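Local coordinates for protein nitrite oxidoreductase subunit A (Kuenenia stuttgartiensis, PDB 7B04) that binds two MD1 groups, a molybdenum atom and an iron/sulfur cluster, as a member of the molybdopterin oxidoreductase family, at residues R61-C66 and S699-Q704. Residues are numbered along the deposited sequence; the frame is centred on the assembly and turned at random.
Sequences RTFTYC and SWVEFQ. With MD1 (phosphoric acid 4-(2-amino-4-oxo-3,4,5,6,-tetrahydro-pteridin-6-yl)-2-hydroxy-3,4-dimercapto-but-3-en-yl ester guanylate ester), chain C.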
ATOM      1  N   ARG B  61     -11.289 -20.530  15.160  1.00 31.36           N
ATOM      2  CA  ARG B  61     -10.070 -21.219  14.787  1.00 27.47           C
ATOM      3  C   ARG B  61      -9.149 -20.219  14.115  1.00 28.49           C
ATOM      4  O   ARG B  61      -9.555 -19.122  13.711  1.00 31.31           O
ATOM      5  CB  ARG B  61     -10.348 -22.422  13.851  1.00 34.45           C
ATOM      6  CG  ARG B  61     -10.463 -22.078  12.368  0.43 36.22           C
ATOM      7  CD  ARG B  61     -10.045 -23.264  11.494  1.00 41.57           C
ATOM      8  NE  ARG B  61     -10.564 -23.148  10.134  0.97 54.79           N
ATOM      9  CZ  ARG B  61     -11.738 -23.631   9.740  0.68 49.81           C
ATOM     10  NH1 ARG B  61     -12.134 -23.474   8.482  0.64 48.62           N
ATOM     11  NH2 ARG B  61     -12.512 -24.283  10.598  0.94 45.30           N
ATOM     12  N   THR B  62      -7.902 -20.620  13.995  1.00 33.32           N
ATOM     13  CA  THR B  62      -6.880 -19.799  13.381  1.00 24.66           C
ATOM     14  C   THR B  62      -6.117 -20.714  12.439  1.00 30.10           C
ATOM     15  O   THR B  62      -5.999 -21.917  12.687  1.00 33.82           O
ATOM     16  CB  THR B  62      -5.983 -19.176  14.468  1.00 22.44           C
ATOM     17  OG1 THR B  62      -5.014 -18.300  13.871  1.00 41.08           O
ATOM     18  CG2 THR B  62      -5.287 -20.252  15.293  1.00 17.83           C
ATOM     19  N   PHE B  63      -5.649 -20.164  11.328  1.00 25.95           N
ATOM     20  CA  PHE B  63      -4.888 -20.947  10.371  1.00 22.08           C
ATOM     21  C   PHE B  63      -3.798 -20.074   9.775  1.00 28.29           C
ATOM     22  O   PHE B  63      -3.769 -18.854   9.966  1.00 31.83           O
ATOM     23  CB  PHE B  63      -5.819 -21.597   9.318  1.00 24.61           C
ATOM     24  CG  PHE B  63      -6.247 -20.702   8.183  1.00 25.89           C
ATOM     25  CD1 PHE B  63      -7.524 -20.162   8.159  1.00 28.10           C
ATOM     26  CD2 PHE B  63      -5.419 -20.479   7.100  1.00 28.76           C
ATOM     27  CE1 PHE B  63      -7.939 -19.366   7.097  1.00 24.29           C
ATOM     28  CE2 PHE B  63      -5.829 -19.685   6.043  1.00 32.21           C
ATOM     29  CZ  PHE B  63      -7.091 -19.131   6.041  1.00 26.59           C
ATOM     30  N   THR B  64      -2.864 -20.733   9.098  1.00 30.03           N
ATOM     31  CA  THR B  64      -1.655 -20.090   8.608  1.00 24.11           C
ATOM     32  C   THR B  64      -1.415 -20.360   7.127  1.00 24.54           C
ATOM     33  O   THR B  64      -1.491 -21.507   6.683  1.00 34.26           O
ATOM     34  CB  THR B  64      -0.471 -20.587   9.447  1.00 32.48           C
ATOM     35  OG1 THR B  64      -0.436 -19.873  10.689  1.00 26.63           O
ATOM     36  CG2 THR B  64       0.823 -20.409   8.725  1.00 35.56           C
ATOM     37  N   TYR B  65      -1.113 -19.304   6.369  1.00 20.64           N
ATOM     38  CA  TYR B  65      -0.746 -19.424   4.961  1.00 22.41           C
ATOM     39  C   TYR B  65       0.360 -18.415   4.663  1.00 26.79           C
ATOM     40  O   TYR B  65       0.868 -17.731   5.557  1.00 29.98           O
ATOM     41  CB  TYR B  65      -1.948 -19.228   4.026  1.00 25.42           C
ATOM     42  CG  TYR B  65      -2.543 -17.839   4.046  1.00 28.97           C
ATOM     43  CD1 TYR B  65      -3.305 -17.403   5.119  1.00 30.71           C
ATOM     44  CD2 TYR B  65      -2.331 -16.956   2.992  1.00 33.57           C
ATOM     45  CE1 TYR B  65      -3.853 -16.138   5.138  1.00 31.06           C
ATOM     46  CE2 TYR B  65      -2.868 -15.685   3.007  1.00 33.65           C
ATOM     47  CZ  TYR B  65      -3.627 -15.282   4.085  1.00 29.31           C
ATOM     48  OH  TYR B  65      -4.171 -14.019   4.111  1.00 35.60           O
ATOM     49  N   CYS B  66       0.732 -18.324   3.388  1.00 25.47           N
ATOM     50  CA  CYS B  66       1.759 -17.404   2.917  1.00 31.37           C
ATOM     51  C   CYS B  66       1.164 -16.523   1.826  1.00 35.19           C
ATOM     52  O   CYS B  66       0.649 -17.032   0.825  1.00 32.13           O
ATOM     53  CB  CYS B  66       2.977 -18.166   2.390  1.00 34.38           C
ATOM     54  SG  CYS B  66       4.281 -17.125   1.684  1.00 35.50           S
ATOM     55  N   SER B 699      -6.889 -19.172  -4.593  1.00 26.98           N
ATOM     56  CA  SER B 699      -6.031 -18.167  -3.986  1.00 26.39           C
ATOM     57  C   SER B 699      -5.156 -18.821  -2.918  1.00 27.93           C
ATOM     58  O   SER B 699      -5.242 -20.023  -2.655  1.00 31.46           O
ATOM     59  CB  SER B 699      -6.874 -17.035  -3.400  1.00 28.73           C
ATOM     60  OG  SER B 699      -7.683 -17.499  -2.335  1.00 29.34           O
ATOM     61  N   TRP B 700      -4.298 -18.017  -2.286  1.00 28.68           N
ATOM     62  CA  TRP B 700      -3.354 -18.575  -1.323  1.00 29.46           C
ATOM     63  C   TRP B 700      -4.052 -19.174  -0.111  1.00 25.33           C
ATOM     64  O   TRP B 700      -3.462 -20.017   0.574  1.00 28.84           O
ATOM     65  CB  TRP B 700      -2.349 -17.516  -0.866  1.00 28.55           C
ATOM     66  CG  TRP B 700      -1.739 -16.739  -1.981  1.00 25.68           C
ATOM     67  CD1 TRP B 700      -1.024 -17.232  -3.034  1.00 30.99           C
ATOM     68  CD2 TRP B 700      -1.777 -15.322  -2.149  1.00 26.80           C
ATOM     69  NE1 TRP B 700      -0.621 -16.204  -3.852  1.00 33.06           N
ATOM     70  CE2 TRP B 700      -1.070 -15.021  -3.328  1.00 30.65           C
ATOM     71  CE3 TRP B 700      -2.342 -14.275  -1.416  1.00 24.56           C
ATOM     72  CZ2 TRP B 700      -0.917 -13.720  -3.792  1.00 33.48           C
ATOM     73  CZ3 TRP B 700      -2.190 -12.986  -1.877  1.00 27.26           C
ATOM     74  CH2 TRP B 700      -1.485 -12.718  -3.053  1.00 29.39           C
ATOM     75  N   VAL B 701      -5.294 -18.767   0.169  1.00 23.72           N
ATOM     76  CA  VAL B 701      -6.024 -19.318   1.307  1.00 28.97           C
ATOM     77  C   VAL B 701      -6.926 -20.479   0.926  1.00 25.59           C
ATOM     78  O   VAL B 701      -7.506 -21.116   1.819  1.00 29.47           O
ATOM     79  CB  VAL B 701      -6.896 -18.251   2.000  1.00 26.17           C
ATOM     80  CG1 VAL B 701      -6.031 -17.152   2.567  1.00 20.35           C
ATOM     81  CG2 VAL B 701      -7.920 -17.687   1.027  1.00 25.64           C
ATOM     82  N   GLU B 702      -7.071 -20.779  -0.362  1.00 24.34           N
ATOM     83  CA  GLU B 702      -7.879 -21.910  -0.795  1.00 28.22           C
ATOM     84  C   GLU B 702      -7.040 -22.952  -1.522  1.00 30.67           C
ATOM     85  O   GLU B 702      -7.523 -23.632  -2.425  1.00 30.11           O
ATOM     86  CB  GLU B 702      -9.026 -21.456  -1.696  1.00 22.16           C
ATOM     87  CG  GLU B 702      -9.524 -20.051  -1.439  1.00 24.07           C
ATOM     88  CD  GLU B 702     -10.293 -19.499  -2.620  1.00 22.81           C
ATOM     89  OE1 GLU B 702      -9.674 -18.835  -3.477  1.00 25.60           O
ATOM     90  OE2 GLU B 702     -11.514 -19.744  -2.703  1.00 17.79           O
ATOM     91  N   PHE B 703      -5.792 -23.144  -1.106  1.00 34.20           N
ATOM     92  CA  PHE B 703      -4.940 -24.104  -1.790  1.00 25.62           C
ATOM     93  C   PHE B 703      -5.311 -25.500  -1.314  1.00 31.56           C
ATOM     94  O   PHE B 703      -5.368 -25.755  -0.108  1.00 38.25           O
ATOM     95  CB  PHE B 703      -3.463 -23.829  -1.504  1.00 28.35           C
ATOM     96  CG  PHE B 703      -2.834 -22.810  -2.416  1.00 26.37           C
ATOM     97  CD1 PHE B 703      -3.480 -22.378  -3.560  1.00 25.98           C
ATOM     98  CD2 PHE B 703      -1.579 -22.301  -2.131  1.00 24.54           C
ATOM     99  CE1 PHE B 703      -2.888 -21.445  -4.394  1.00 27.46           C
ATOM    100  CE2 PHE B 703      -0.985 -21.370  -2.960  1.00 21.04           C
ATOM    101  CZ  PHE B 703      -1.640 -20.942  -4.092  1.00 25.93           C
ATOM    102  N   GLN B 704      -5.609 -26.392  -2.257  1.00 30.36           N
ATOM    103  CA  GLN B 704      -5.864 -27.794  -1.955  1.00 29.14           C
ATOM    104  C   GLN B 704      -4.643 -28.673  -2.201  1.00 31.91           C
ATOM    105  O   GLN B 704      -4.774 -29.899  -2.283  1.00 32.12           O
ATOM    106  CB  GLN B 704      -7.051 -28.295  -2.776  1.00 32.16           C
ATOM    107  CG  GLN B 704      -8.400 -27.835  -2.258  1.00 27.94           C
ATOM    108  CD  GLN B 704      -9.480 -27.914  -3.319  1.00 31.97           C
ATOM    109  OE1 GLN B 704      -9.192 -27.927  -4.516  1.00 38.57           O
ATOM    110  NE2 GLN B 704     -10.731 -27.980  -2.883  1.00 35.72           N
TER
HETATM  111  PB  MD1 C5801       2.433  -8.679 -12.727  1.00 31.83           P
HETATM  112  O3B MD1 C5801       1.590  -8.004 -11.487  1.00 39.43           O
HETATM  113  O1B MD1 C5801       1.524  -8.742 -13.930  1.00 37.62           O
HETATM  114  O2B MD1 C5801       2.842 -10.079 -12.339  1.00 32.62           O
HETATM  115  O3A MD1 C5801       3.794  -7.824 -13.113  1.00 35.76           O
HETATM  116  C10 MD1 C5801       4.393  -6.939 -12.212  1.00 36.96           C
HETATM  117  C11 MD1 C5801       4.932  -5.703 -12.990  1.00 28.71           C
HETATM  118  O11 MD1 C5801       3.851  -4.518 -12.904  1.00 37.73           O
HETATM  119  C12 MD1 C5801       6.134  -5.338 -12.543  1.00 29.53           C
HETATM  120  S12 MD1 C5801       6.822  -6.183 -11.089  1.00 35.08           S
HETATM  121  C13 MD1 C5801       7.046  -4.237 -13.161  1.00 34.02           C
HETATM  122  S13 MD1 C5801       8.618  -4.009 -12.276  1.00 41.75           S
HETATM  123  C14 MD1 C5801       6.816  -3.373 -14.309  1.00 34.34           C
HETATM  124  N15 MD1 C5801       6.580  -1.915 -13.690  1.00 36.38           N
HETATM  125  C16 MD1 C5801       5.998  -0.960 -14.550  1.00 37.04           C
HETATM  126  C15 MD1 C5801       6.001   0.470 -14.141  1.00 35.49           C
HETATM  127  O14 MD1 C5801       6.500   0.784 -13.114  1.00 40.56           O
HETATM  128  N17 MD1 C5801       5.385   1.498 -15.020  1.00 32.40           N
HETATM  129  C17 MD1 C5801       4.730   1.084 -16.355  1.00 32.67           C
HETATM  130  N16 MD1 C5801       4.133   2.090 -17.213  1.00 39.15           N
HETATM  131  N18 MD1 C5801       4.722  -0.362 -16.784  1.00 30.24           N
HETATM  132  C20 MD1 C5801       5.315  -1.375 -15.951  1.00 35.47           C
HETATM  133  N8  MD1 C5801       5.273  -2.706 -16.392  1.00 34.49           N
HETATM  134  C7  MD1 C5801       5.859  -3.804 -15.388  1.00 32.64           C
HETATM  135  PA  MD1 C5801       0.290  -8.729 -10.773  1.00 29.31           P
HETATM  136  O1A MD1 C5801       0.149  -8.268  -9.344  1.00 40.43           O
HETATM  137  O2A MD1 C5801      -0.930  -8.335 -11.552  1.00 24.53           O
HETATM  138  O5' MD1 C5801       0.339 -10.373 -10.822  1.00 41.24           O
HETATM  139  C5' MD1 C5801      -0.610 -11.038 -10.035  1.00 40.91           C
HETATM  140  C4' MD1 C5801      -1.841 -11.477 -10.901  1.00 31.61           C
HETATM  141  O4' MD1 C5801      -2.143 -12.982 -10.650  1.00 37.01           O
HETATM  142  C1' MD1 C5801      -3.378 -13.002  -9.700  1.00 37.38           C
HETATM  143  N9  MD1 C5801      -3.152 -13.911  -8.543  1.00 30.30           N
HETATM  144  C4  MD1 C5801      -3.058 -15.212  -8.763  1.00 24.11           C
HETATM  145  N3  MD1 C5801      -3.133 -16.000 -10.020  1.00 34.82           N
HETATM  146  C2  MD1 C5801      -2.992 -17.448  -9.969  1.00 33.21           C
HETATM  147  N2  MD1 C5801      -3.065 -18.209 -11.195  1.00 36.02           N
HETATM  148  N1  MD1 C5801      -2.778 -18.127  -8.716  1.00 26.23           N
HETATM  149  C6  MD1 C5801      -2.706 -17.362  -7.512  1.00 34.93           C
HETATM  150  O6  MD1 C5801      -2.531 -17.914  -6.479  1.00 35.33           O
HETATM  151  C5  MD1 C5801      -2.856 -15.835  -7.570  1.00 28.57           C
HETATM  152  N7  MD1 C5801      -2.832 -14.898  -6.628  1.00 33.95           N
HETATM  153  C8  MD1 C5801      -3.015 -13.697  -7.221  1.00 39.82           C
HETATM  154  C2' MD1 C5801      -3.543 -11.799  -9.316  1.00 38.23           C
HETATM  155  O2' MD1 C5801      -4.964 -11.512  -9.154  1.00 30.80           O
HETATM  156  C3' MD1 C5801      -2.899 -10.865 -10.524  1.00 38.58           C
HETATM  157  O3' MD1 C5801      -3.858 -10.771 -11.618  1.00 28.79           O
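E702 OE1 accepts two bonds from S699, bracing the type I turn (S699 to E702) whose W700 and V701 meet Y65. S699 N lies 3.0 Å from E702 OE1 at an N-H...O angle of 162°, and S699 OG lies 2.7 Å from E702 OE1; the two donors arrive from opposite faces of the carboxylate, both on its anti side. R130 adds a salt bridge to the same oxygen, which probably keeps the carboxylate charged.

The turn meets strand 61-66 through apolar packing. V701 CG1 sits over the centre of the Y65 ring, 3.4 Å from its centroid and 10° off the normal, a CH-pi contact. The same methyl meets the F63 ring at its edge, with V701 CG1 4.1 Å from F63 CZ. Y65 CG lies between the backbone N and the carbonyl carbon (chi1 66°). Y65 CD2 packs 3.9 Å from W700 CB. W700 CB also lies 3.5 Å from C66 O.

Beyond CB the indole leads away from the strand, bringing W700 CZ2 to 3.6 Å from MD1 N7. W700 also touches C67 and P69 of the iron/sulfur pocket. The arrangement thus joins the edge strand of an antiparallel sheet to a loop lining the guanine end of the MD1 site in this molybdopterin oxidoreductase family protein.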